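Local coordinates for protein origin of replication complex subunit 1B (Arabidopsis thaliana, PDB 5HH7) that binds replication origins as part of the origin recognition complex and, through the BAH-PHD cassette seen here, reads the histone H3 tail, at residues D31-R36 and I188-S193; D52-F57 and G72-K77; D130-R135 and A152-I157; L170-Y175 and D209-E214. All blocks are in the same frame, centred on the assembly; numbering follows the deposited sequence.

Interaction 1 (D31-R36 and I188-S193); sequences DVYVKR and ILRHCS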
# COMPACT_ATOMS: atom_id res chain seq x y z
N ASP A 31 -2.28 -6.71 -6.96
CA ASP A 31 -2.72 -5.51 -6.27
C ASP A 31 -2.00 -4.31 -6.88
O ASP A 31 -0.79 -4.37 -7.13
CB ASP A 31 -2.42 -5.62 -4.78
CG ASP A 31 -3.14 -6.79 -4.13
OD1 ASP A 31 -4.38 -6.87 -4.25
OD2 ASP A 31 -2.46 -7.65 -3.52
N VAL A 32 -2.72 -3.22 -7.12
CA VAL A 32 -2.15 -2.04 -7.78
C VAL A 32 -2.64 -0.73 -7.18
O VAL A 32 -3.76 -0.65 -6.66
CB VAL A 32 -2.49 -2.02 -9.29
CG1 VAL A 32 -1.70 -3.08 -10.06
CG2 VAL A 32 -3.99 -2.20 -9.52
N TYR A 33 -1.80 0.30 -7.25
CA TYR A 33 -2.22 1.67 -6.99
C TYR A 33 -2.95 2.17 -8.22
O TYR A 33 -2.54 1.89 -9.35
CB TYR A 33 -1.03 2.58 -6.75
CG TYR A 33 -0.24 2.36 -5.47
CD1 TYR A 33 -0.79 2.68 -4.23
CD2 TYR A 33 1.06 1.90 -5.51
CE1 TYR A 33 -0.06 2.50 -3.06
CE2 TYR A 33 1.80 1.72 -4.35
CZ TYR A 33 1.24 2.03 -3.13
OH TYR A 33 1.98 1.85 -1.99
N VAL A 34 -4.03 2.93 -8.01
CA VAL A 34 -4.80 3.47 -9.12
C VAL A 34 -5.07 4.97 -8.98
O VAL A 34 -5.43 5.45 -7.90
CB VAL A 34 -6.14 2.73 -9.31
CG1 VAL A 34 -6.93 3.33 -10.47
CG2 VAL A 34 -5.90 1.24 -9.54
N LYS A 35 -4.89 5.69 -10.08
CA LYS A 35 -5.29 7.09 -10.17
C LYS A 35 -6.45 7.19 -11.14
O LYS A 35 -6.25 7.13 -12.36
CB LYS A 35 -4.12 7.94 -10.66
CG LYS A 35 -4.48 9.38 -11.03
CD LYS A 35 -4.85 10.18 -9.81
CE LYS A 35 -4.18 11.55 -9.79
NZ LYS A 35 -4.74 12.52 -10.78
N ARG A 36 -7.66 7.32 -10.62
CA ARG A 36 -8.85 7.35 -11.46
C ARG A 36 -8.96 8.64 -12.27
O ARG A 36 -8.43 9.68 -11.88
CB ARG A 36 -10.11 7.14 -10.61
CG ARG A 36 -10.14 5.81 -9.86
CD ARG A 36 -11.48 5.56 -9.18
NE ARG A 36 -12.57 5.38 -10.13
CZ ARG A 36 -13.80 5.00 -9.81
NH1 ARG A 36 -14.10 4.75 -8.54
NH2 ARG A 36 -14.73 4.87 -10.74
N ILE A 188 -3.68 2.68 -14.03
CA ILE A 188 -2.85 1.98 -13.06
C ILE A 188 -1.51 2.69 -12.91
O ILE A 188 -0.86 3.01 -13.90
CB ILE A 188 -2.57 0.53 -13.49
CG1 ILE A 188 -3.87 -0.28 -13.53
CG2 ILE A 188 -1.55 -0.13 -12.56
CD1 ILE A 188 -3.71 -1.66 -14.15
N LEU A 189 -1.11 2.96 -11.67
CA LEU A 189 0.18 3.59 -11.41
C LEU A 189 1.28 2.54 -11.39
O LEU A 189 2.14 2.52 -12.26
CB LEU A 189 0.14 4.38 -10.10
CG LEU A 189 -0.73 5.63 -10.13
CD1 LEU A 189 -0.83 6.27 -8.75
CD2 LEU A 189 -0.18 6.63 -11.15
N ARG A 190 1.24 1.67 -10.38
CA ARG A 190 2.17 0.54 -10.31
C ARG A 190 1.68 -0.46 -9.26
O ARG A 190 0.71 -0.19 -8.55
CB ARG A 190 3.59 1.00 -9.99
CG ARG A 190 3.69 1.95 -8.80
CD ARG A 190 5.13 2.44 -8.62
NE ARG A 190 5.30 3.26 -7.42
CZ ARG A 190 5.46 2.75 -6.20
NH1 ARG A 190 5.47 1.44 -6.01
NH2 ARG A 190 5.60 3.56 -5.16
N HIS A 191 2.35 -1.60 -9.18
CA HIS A 191 1.98 -2.62 -8.21
C HIS A 191 2.24 -2.17 -6.77
O HIS A 191 3.16 -1.40 -6.50
CB HIS A 191 2.77 -3.91 -8.45
CG HIS A 191 2.29 -4.71 -9.62
ND1 HIS A 191 2.83 -4.59 -10.88
CD2 HIS A 191 1.32 -5.66 -9.72
CE1 HIS A 191 2.22 -5.42 -11.71
NE2 HIS A 191 1.30 -6.08 -11.02
N CYS A 192 1.40 -2.65 -5.86
CA CYS A 192 1.74 -2.67 -4.45
C CYS A 192 1.65 -4.12 -4.00
O CYS A 192 1.28 -4.99 -4.78
CB CYS A 192 0.82 -1.75 -3.63
SG CYS A 192 -0.95 -2.14 -3.70
N SER A 193 2.00 -4.39 -2.75
CA SER A 193 1.95 -5.77 -2.26
C SER A 193 1.09 -5.88 -1.01
O SER A 193 1.45 -5.38 0.06
CB SER A 193 3.36 -6.29 -1.99
OG SER A 193 3.34 -7.70 -1.82
O HOH W 1 0.47 -7.19 -6.57
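Val-32 and His-191 face each other on two antiparallel strands of the mixed beta sheet that includes the BAH strands, and a beta bulge interrupts their pairing. The bulge lies opposite Tyr-33. Its N donates to Arg-190 O (2.9 Å), and its O accepts from Leu-189 N (2.9 Å). Two consecutive residues of 188-193 thus serve a single residue of 31-36. Cys-192 N adds a bond to Asp-31 O at 3.1 Å. Water 1 links Asp-31 N to Cys-192 O.

Tyr-33 makes the largest single-residue contribution to the contact. Cys-192 CB lies over one face of the ring, toward the rim, 3.7 Å from Tyr-33 CE2. Cys-192 SG lies between backbone N and carbonyl carbon (chi1 59°), 3.9 Å from Asp-31 CB. Arg-190 turns a guanidinium face to the same ring, with NH1 4.0 Å from Tyr-33 CE2. Val-32 CG1 meets Ile-188 CG2 at 3.9 Å, and it also lies over one face of the His-191 ring.

The polar ends find partners beyond the two strands. Arg-190 makes salt bridges to Asp-47 and Asp-209, and Tyr-33 OH bonds to Asp-209. Asp-209 therefore ties the phenol to the guanidinium, and its carboxylate probably offsets the arginine charge beside the ring.

Interaction 2 (D52-F57 and G72-K77); sequences DCQICF and GGFHLK. With ZN (zinc ion), chain C.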
# COMPACT_ATOMS: atom_id res chain seq x y z
N ASP A 52 13.31 10.72 3.57
CA ASP A 52 14.28 11.39 4.43
C ASP A 52 14.17 10.90 5.86
O ASP A 52 13.10 10.48 6.29
CB ASP A 52 14.03 12.91 4.42
CG ASP A 52 14.31 13.54 3.07
OD1 ASP A 52 13.55 14.44 2.67
OD2 ASP A 52 15.30 13.14 2.42
N CYS A 53 15.27 10.95 6.60
CA CYS A 53 15.19 10.74 8.03
C CYS A 53 14.53 11.96 8.66
O CYS A 53 14.84 13.09 8.29
CB CYS A 53 16.56 10.53 8.66
SG CYS A 53 16.48 10.67 10.46
N GLN A 54 13.65 11.72 9.62
CA GLN A 54 12.90 12.80 10.24
C GLN A 54 13.70 13.54 11.30
O GLN A 54 13.22 14.51 11.89
CB GLN A 54 11.59 12.27 10.82
CG GLN A 54 10.63 11.76 9.76
CD GLN A 54 10.32 12.82 8.72
OE1 GLN A 54 9.72 13.85 9.03
NE2 GLN A 54 10.73 12.57 7.48
N ILE A 55 14.93 13.09 11.55
CA ILE A 55 15.79 13.72 12.54
C ILE A 55 16.92 14.52 11.90
O ILE A 55 17.16 15.67 12.28
CB ILE A 55 16.39 12.67 13.51
CG1 ILE A 55 15.29 12.08 14.39
CG2 ILE A 55 17.47 13.30 14.37
CD1 ILE A 55 15.77 10.97 15.31
N CYS A 56 17.61 13.93 10.93
CA CYS A 56 18.80 14.56 10.34
C CYS A 56 18.53 15.13 8.94
O CYS A 56 19.17 16.10 8.54
CB CYS A 56 19.95 13.56 10.26
SG CYS A 56 20.04 12.65 8.69
N PHE A 57 17.61 14.50 8.22
CA PHE A 57 17.26 14.90 6.85
C PHE A 57 18.45 14.87 5.89
O PHE A 57 18.48 15.59 4.90
CB PHE A 57 16.61 16.29 6.84
CG PHE A 57 15.29 16.33 7.54
CD1 PHE A 57 14.11 16.06 6.86
CD2 PHE A 57 15.21 16.65 8.89
CE1 PHE A 57 12.89 16.10 7.50
CE2 PHE A 57 13.99 16.69 9.54
CZ PHE A 57 12.83 16.42 8.84
N GLY A 72 7.10 7.52 9.75
CA GLY A 72 8.26 8.30 9.38
C GLY A 72 9.52 7.46 9.38
O GLY A 72 9.57 6.39 9.99
N GLY A 73 10.54 7.94 8.68
CA GLY A 73 11.81 7.24 8.61
C GLY A 73 12.83 7.79 9.59
O GLY A 73 12.89 9.00 9.82
N PHE A 74 13.63 6.90 10.17
CA PHE A 74 14.64 7.28 11.16
C PHE A 74 15.88 6.42 11.03
O PHE A 74 15.80 5.19 11.07
CB PHE A 74 14.08 7.15 12.58
CG PHE A 74 12.85 7.97 12.84
CD1 PHE A 74 12.95 9.25 13.37
CD2 PHE A 74 11.59 7.47 12.55
CE1 PHE A 74 11.82 10.01 13.61
CE2 PHE A 74 10.46 8.23 12.78
CZ PHE A 74 10.57 9.50 13.31
N HIS A 75 17.04 7.06 10.87
CA HIS A 75 18.31 6.34 10.90
C HIS A 75 18.50 5.75 12.30
O HIS A 75 18.21 6.41 13.30
CB HIS A 75 19.48 7.27 10.58
CG HIS A 75 19.60 7.62 9.12
ND1 HIS A 75 19.93 8.89 8.69
CD2 HIS A 75 19.44 6.87 8.01
CE1 HIS A 75 19.96 8.90 7.37
NE2 HIS A 75 19.67 7.69 6.93
N LEU A 76 18.99 4.51 12.36
CA LEU A 76 19.28 3.87 13.64
C LEU A 76 20.29 4.67 14.44
O LEU A 76 20.13 4.89 15.65
CB LEU A 76 19.83 2.45 13.42
CG LEU A 76 18.89 1.38 12.87
CD1 LEU A 76 19.66 0.09 12.63
CD2 LEU A 76 17.73 1.13 13.83
N LYS A 77 21.34 5.13 13.76
CA LYS A 77 22.44 5.84 14.39
C LYS A 77 22.04 7.22 14.91
O LYS A 77 22.81 7.88 15.60
CB LYS A 77 23.58 6.02 13.39
CG LYS A 77 23.24 7.01 12.29
CD LYS A 77 24.48 7.47 11.55
CE LYS A 77 24.18 8.69 10.70
NZ LYS A 77 23.71 9.84 11.52
ZN ZN C . 19.26 10.64 10.48
O HOH W 2 10.48 9.93 6.84
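Cys-53 and His-75 meet at a zinc ion, with the cysteine CB over one face of the imidazole, 3.7 Å from His-75 ND1. Cys-56 reaches the same ring differently. Its SG sits at the ring edge, near the plane, 3.8 Å from His-75 ND1. The imidazole is thus touched on a face by one cysteine and on its rim by the other. His-75 ND1 binds the zinc at 2.6 Å, and Cys-53 SG lies 2.8 Å from the metal. Cys-56 and Cys-78 complete the site.

A second pairing lies farther from the metal. Ile-55 CG1 comes in at the edge of the Phe-74 ring, in its plane, 3.8 Å from Phe-74 CD1. These two side chains cross at about a right angle. Gln-54 CB approaches the neighbouring rim atom, Phe-74 CE1, at 3.6 Å. Gln-54 N donates to Gly-73 O, which fixes the backbones against each other. Water 2 bridges Asp-52 O and Gly-73 N.

SG of Cys-53 is anti to its own backbone N (chi1 166°). It accepts from Ile-55 N at 3.1 Å and from Cys-56 N at 3.5 Å. His-75 N adds a weak third bond from across the contact. Such N-H...S bonds are usual around zinc-bound cysteines in zinc fingers such as the PHD type. They probably spread the negative charge of the sulfur and steady the metal site.

Interaction 3 (D130-R135 and A152-I157); sequences DLWAAR and ARWYMI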
# COMPACT_ATOMS: atom_id res chain seq x y z
N ASP A 130 -5.70 9.93 -0.96
CA ASP A 130 -5.44 10.75 -2.14
C ASP A 130 -5.11 9.92 -3.38
O ASP A 130 -4.77 10.47 -4.43
CB ASP A 130 -4.34 11.77 -1.84
CG ASP A 130 -4.79 12.82 -0.84
OD1 ASP A 130 -5.93 13.31 -0.97
OD2 ASP A 130 -4.01 13.14 0.09
N LEU A 131 -5.20 8.61 -3.24
CA LEU A 131 -5.24 7.72 -4.40
C LEU A 131 -5.87 6.40 -4.00
O LEU A 131 -6.19 6.20 -2.83
CB LEU A 131 -3.86 7.53 -5.05
CG LEU A 131 -2.63 7.06 -4.28
CD1 LEU A 131 -2.66 5.56 -4.06
CD2 LEU A 131 -1.38 7.46 -5.04
N TRP A 132 -6.06 5.51 -4.97
CA TRP A 132 -6.79 4.27 -4.74
C TRP A 132 -5.86 3.06 -4.78
O TRP A 132 -4.75 3.14 -5.32
CB TRP A 132 -7.87 4.07 -5.80
CG TRP A 132 -8.85 5.20 -5.95
CD1 TRP A 132 -8.59 6.44 -6.45
CD2 TRP A 132 -10.25 5.17 -5.64
NE1 TRP A 132 -9.74 7.20 -6.45
CE2 TRP A 132 -10.77 6.44 -5.96
CE3 TRP A 132 -11.11 4.20 -5.12
CZ2 TRP A 132 -12.11 6.77 -5.78
CZ3 TRP A 132 -12.44 4.53 -4.93
CH2 TRP A 132 -12.93 5.80 -5.26
N ALA A 133 -6.33 1.96 -4.22
CA ALA A 133 -5.68 0.67 -4.37
C ALA A 133 -6.75 -0.35 -4.73
O ALA A 133 -7.87 -0.28 -4.22
CB ALA A 133 -4.97 0.27 -3.09
N ALA A 134 -6.41 -1.29 -5.60
CA ALA A 134 -7.37 -2.28 -6.05
C ALA A 134 -6.72 -3.63 -6.31
O ALA A 134 -5.52 -3.71 -6.59
CB ALA A 134 -8.07 -1.81 -7.32
N ARG A 135 -7.51 -4.68 -6.20
CA ARG A 135 -7.10 -6.00 -6.66
C ARG A 135 -7.66 -6.20 -8.06
O ARG A 135 -8.81 -5.84 -8.33
CB ARG A 135 -7.61 -7.09 -5.71
CG ARG A 135 -7.47 -8.50 -6.26
CD ARG A 135 -7.36 -9.51 -5.14
NE ARG A 135 -6.07 -9.43 -4.47
CZ ARG A 135 -5.79 -10.01 -3.31
NH1 ARG A 135 -6.72 -10.72 -2.68
NH2 ARG A 135 -4.58 -9.88 -2.77
N ALA A 152 -11.62 -3.54 -11.41
CA ALA A 152 -10.96 -3.30 -10.14
C ALA A 152 -11.86 -3.63 -8.97
O ALA A 152 -13.03 -3.27 -8.97
CB ALA A 152 -10.51 -1.85 -10.06
N ARG A 153 -11.32 -4.34 -7.98
CA ARG A 153 -12.00 -4.54 -6.72
C ARG A 153 -11.30 -3.67 -5.69
O ARG A 153 -10.16 -3.93 -5.32
CB ARG A 153 -11.97 -6.01 -6.28
CG ARG A 153 -12.81 -6.30 -5.05
CD ARG A 153 -12.75 -7.76 -4.63
NE ARG A 153 -13.52 -8.01 -3.41
CZ ARG A 153 -13.61 -9.19 -2.80
NH1 ARG A 153 -12.98 -10.24 -3.30
NH2 ARG A 153 -14.33 -9.31 -1.69
N TRP A 154 -11.99 -2.62 -5.24
CA TRP A 154 -11.36 -1.57 -4.45
C TRP A 154 -10.98 -1.98 -3.04
O TRP A 154 -11.76 -2.63 -2.34
CB TRP A 154 -12.27 -0.33 -4.38
CG TRP A 154 -12.59 0.28 -5.71
CD1 TRP A 154 -13.82 0.39 -6.28
CD2 TRP A 154 -11.66 0.87 -6.63
NE1 TRP A 154 -13.72 1.01 -7.51
CE2 TRP A 154 -12.40 1.32 -7.74
CE3 TRP A 154 -10.28 1.07 -6.62
CZ2 TRP A 154 -11.81 1.95 -8.83
CZ3 TRP A 154 -9.69 1.69 -7.71
CH2 TRP A 154 -10.45 2.13 -8.80
N TYR A 155 -9.78 -1.59 -2.62
CA TYR A 155 -9.44 -1.60 -1.21
C TYR A 155 -9.97 -0.31 -0.61
O TYR A 155 -10.31 0.64 -1.34
CB TYR A 155 -7.92 -1.69 -1.01
CG TYR A 155 -7.33 -3.06 -1.29
CD1 TYR A 155 -7.40 -4.08 -0.34
CD2 TYR A 155 -6.68 -3.33 -2.49
CE1 TYR A 155 -6.86 -5.33 -0.59
CE2 TYR A 155 -6.14 -4.58 -2.75
CZ TYR A 155 -6.23 -5.58 -1.79
OH TYR A 155 -5.69 -6.82 -2.02
N MET A 156 -10.05 -0.27 0.71
CA MET A 156 -10.48 0.94 1.41
C MET A 156 -9.70 1.08 2.71
O MET A 156 -9.52 0.11 3.44
CB MET A 156 -11.99 0.88 1.69
CG MET A 156 -12.51 2.04 2.54
SD MET A 156 -14.30 1.97 2.81
CE MET A 156 -14.91 2.39 1.17
N ILE A 157 -9.22 2.28 2.99
CA ILE A 157 -8.53 2.54 4.25
C ILE A 157 -9.57 2.67 5.36
O ILE A 157 -10.70 3.08 5.11
CB ILE A 157 -7.64 3.80 4.17
CG1 ILE A 157 -8.48 5.05 3.91
CG2 ILE A 157 -6.58 3.63 3.09
CD1 ILE A 157 -7.67 6.34 3.90
O HOH W 3 -8.48 2.49 -2.36
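Trp-132 packs on Trp-154 where two antiparallel strands of a BAH hairpin meet. Trp-154 CG is anti to its carbonyl carbon (chi1 -61°), and the indole leans back over the partner strand. Trp-132 CE3 lies over one face of this indole, toward the rim, 3.6 Å from Trp-154 CE3. The six-membered rings are inclined at 48°, so the pair is oblique. Trp-132 CB also touches Trp-154 CZ3 at 3.6 Å. Ala-152 CB lies over the opposite face of the Trp-154 indole. Ala-134 CB touches both Ala-152 CB and Trp-154 CE3, at 3.7 Å each.

Arg-135 and Tyr-155 form a second group. The arginine chain bends at chi3, which turns NE out of the extended line. Tyr-155 OH lies over one face of the guanidinium, 3.3 Å from Arg-135 NH2, but the angle is too poor for a hydrogen bond. The guanidinium and ring planes stand 80° apart. Both groups instead bind Asp-31 OD1, Arg-135 NE by a salt bridge and Tyr-155 OH by a hydrogen bond.

The backbones are joined by Tyr-155 N to Ala-133 O (2.8 Å) and by a reciprocal pair of bonds between Arg-135 and Arg-153. Water 3 bridges Ala-133 N and Tyr-155 O.

Strand 31-34 pairs with 132-142, while strand 175-184 pairs with 148-156. Leu-126 of helix 122-127 touches Ala-133, and Ala-181 of strand 175-184 touches Trp-154.

Interaction 4 (L170-Y175 and D209-E214); sequences LKRELY and DVFLCE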
# COMPACT_ATOMS: atom_id res chain seq x y z
N LEU A 170 -3.90 -1.69 12.20
CA LEU A 170 -2.52 -1.28 11.95
C LEU A 170 -2.52 -0.14 10.94
O LEU A 170 -3.46 0.01 10.16
CB LEU A 170 -1.68 -2.45 11.44
CG LEU A 170 -1.53 -3.66 12.38
CD1 LEU A 170 -0.36 -4.54 11.94
CD2 LEU A 170 -1.37 -3.22 13.83
N LYS A 171 -1.46 0.67 10.95
CA LYS A 171 -1.39 1.82 10.06
C LYS A 171 -1.34 1.44 8.58
O LYS A 171 -1.81 2.19 7.72
CB LYS A 171 -0.20 2.71 10.43
CG LYS A 171 -0.40 3.49 11.72
CD LYS A 171 -1.56 4.47 11.59
CE LYS A 171 -1.76 5.27 12.87
NZ LYS A 171 -2.77 6.35 12.69
N ARG A 172 -0.77 0.27 8.28
CA ARG A 172 -0.70 -0.19 6.90
C ARG A 172 -1.84 -1.14 6.52
O ARG A 172 -1.74 -1.88 5.54
CB ARG A 172 0.66 -0.85 6.62
CG ARG A 172 1.82 0.13 6.56
CD ARG A 172 3.15 -0.58 6.36
NE ARG A 172 4.22 0.36 6.01
CZ ARG A 172 4.47 0.77 4.77
NH1 ARG A 172 5.46 1.62 4.55
NH2 ARG A 172 3.74 0.32 3.76
N GLU A 173 -2.92 -1.10 7.29
CA GLU A 173 -4.03 -2.03 7.07
C GLU A 173 -5.08 -1.51 6.08
O GLU A 173 -5.48 -0.35 6.14
CB GLU A 173 -4.70 -2.43 8.39
CG GLU A 173 -5.78 -3.49 8.22
CD GLU A 173 -6.29 -4.05 9.54
OE1 GLU A 173 -5.95 -3.47 10.60
OE2 GLU A 173 -7.01 -5.07 9.52
N LEU A 174 -5.50 -2.39 5.17
CA LEU A 174 -6.56 -2.09 4.22
C LEU A 174 -7.68 -3.11 4.37
O LEU A 174 -7.44 -4.23 4.84
CB LEU A 174 -6.02 -2.17 2.79
CG LEU A 174 -4.81 -1.31 2.45
CD1 LEU A 174 -4.30 -1.63 1.05
CD2 LEU A 174 -5.17 0.17 2.57
N TYR A 175 -8.88 -2.73 3.95
CA TYR A 175 -9.99 -3.68 3.82
C TYR A 175 -10.27 -3.87 2.34
O TYR A 175 -10.21 -2.91 1.56
CB TYR A 175 -11.25 -3.13 4.47
CG TYR A 175 -11.12 -2.84 5.95
CD1 TYR A 175 -10.51 -3.76 6.80
CD2 TYR A 175 -11.61 -1.66 6.49
CE1 TYR A 175 -10.40 -3.50 8.16
CE2 TYR A 175 -11.50 -1.40 7.84
CZ TYR A 175 -10.90 -2.32 8.67
OH TYR A 175 -10.79 -2.05 10.02
N ASP A 209 5.71 -0.26 -0.10
CA ASP A 209 4.45 -0.57 -0.75
C ASP A 209 3.81 -1.86 -0.25
O ASP A 209 3.10 -2.54 -0.98
CB ASP A 209 4.66 -0.60 -2.27
CG ASP A 209 5.22 0.72 -2.79
OD1 ASP A 209 4.58 1.76 -2.57
OD2 ASP A 209 6.33 0.71 -3.37
N VAL A 210 4.07 -2.16 1.02
CA VAL A 210 3.54 -3.37 1.64
C VAL A 210 2.38 -3.04 2.57
O VAL A 210 2.50 -2.17 3.44
CB VAL A 210 4.64 -4.11 2.44
CG1 VAL A 210 4.05 -5.28 3.22
CG2 VAL A 210 5.74 -4.58 1.50
N PHE A 211 1.26 -3.72 2.38
CA PHE A 211 0.08 -3.48 3.20
C PHE A 211 -0.48 -4.77 3.77
O PHE A 211 -0.18 -5.86 3.28
CB PHE A 211 -1.00 -2.76 2.39
CG PHE A 211 -0.53 -1.48 1.78
CD1 PHE A 211 -0.57 -0.30 2.51
CD2 PHE A 211 -0.02 -1.45 0.49
CE1 PHE A 211 -0.12 0.89 1.95
CE2 PHE A 211 0.43 -0.27 -0.07
CZ PHE A 211 0.38 0.90 0.66
N LEU A 212 -1.29 -4.63 4.81
CA LEU A 212 -1.96 -5.75 5.44
C LEU A 212 -3.43 -5.75 5.05
O LEU A 212 -4.08 -4.71 5.09
CB LEU A 212 -1.86 -5.63 6.96
CG LEU A 212 -2.84 -6.50 7.77
CD1 LEU A 212 -2.44 -7.96 7.68
CD2 LEU A 212 -2.92 -6.04 9.23
N CYS A 213 -3.94 -6.91 4.66
CA CYS A 213 -5.39 -7.07 4.51
C CYS A 213 -5.85 -8.42 5.05
O CYS A 213 -5.47 -9.47 4.53
CB CYS A 213 -5.83 -6.93 3.06
SG CYS A 213 -7.64 -7.01 2.86
N GLU A 214 -6.66 -8.37 6.09
CA GLU A 214 -7.23 -9.58 6.68
C GLU A 214 -8.70 -9.73 6.33
O GLU A 214 -9.20 -10.85 6.21
CB GLU A 214 -7.06 -9.55 8.20
CG GLU A 214 -7.65 -10.76 8.92
CD GLU A 214 -7.15 -10.90 10.34
OE1 GLU A 214 -6.55 -9.94 10.87
OE2 GLU A 214 -7.35 -11.99 10.94
O HOH W 4 -7.78 -5.91 7.01
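Leu-212 O takes two approaches from the 170-175 segment. Leu-174 N donates to it at 2.7 Å in a nearly straight bond (170° at the hydrogen), and Glu-173 CA makes a C-H...O contact at 3.3 Å. Leu-212 N donates to Arg-172 O at 2.9 Å. These bonds make a single bridge between the backbones.

The Arg-172 chain runs extended from CG to NE and passes Val-210 O. Its NH2 donates to that oxygen at 2.8 Å, at a bent angle of 138°. The same NH2 lies over one face of the Phe-211 ring, but the cation-pi attraction is at most weak. Leu-174 CD1 packs on Phe-211 CB at 3.7 Å. Glu-173 and Leu-212 lie side by side, with Glu-173 CD 3.9 Å from Leu-212 CD2. Asn-169 ND2 hydrogen-bonds Glu-173 OE1. Water 4 joins Glu-173 OE2, Leu-174 O and Glu-214 N.

A type I turn from Leu-170 to Glu-173 leads here into strand 175-184 of the BAH sheet. Arg-172 NH1 makes salt bridges to Glu-66 and Asp-208, which belong to separate histone H3-binding regions. A basic side chain of the bound peptide packs on Asp-209 and Val-210, so this corner borders the H3 site of the BAH-PHD cassette.

How the interactions relate
Interactions 1, 3 and 4 form one continuous body around a shared sheet. Interaction 1 meets interaction 3 through Asp-31 OD1 and Tyr-155 OH, 2.6 Å apart, and through neighbouring strands 31-34 and 132-142. It meets interaction 4 where Tyr-33 OH lies 2.7 Å from Asp-209 OD1, and strands 188-195 and 210-218 run in parallel there. Met-156 N and Tyr-175 O, 2.8 Å apart, join interactions 3 and 4. Interaction 2 stands apart in the PHD finger. Its nearest atoms are about 8 Å from interaction 4 and about 14 Å from interaction 1. Interaction 4 lies toward the PHD finger, with the Arg-172 side chain about 12 Å from a zinc ion and close to the bound peptide.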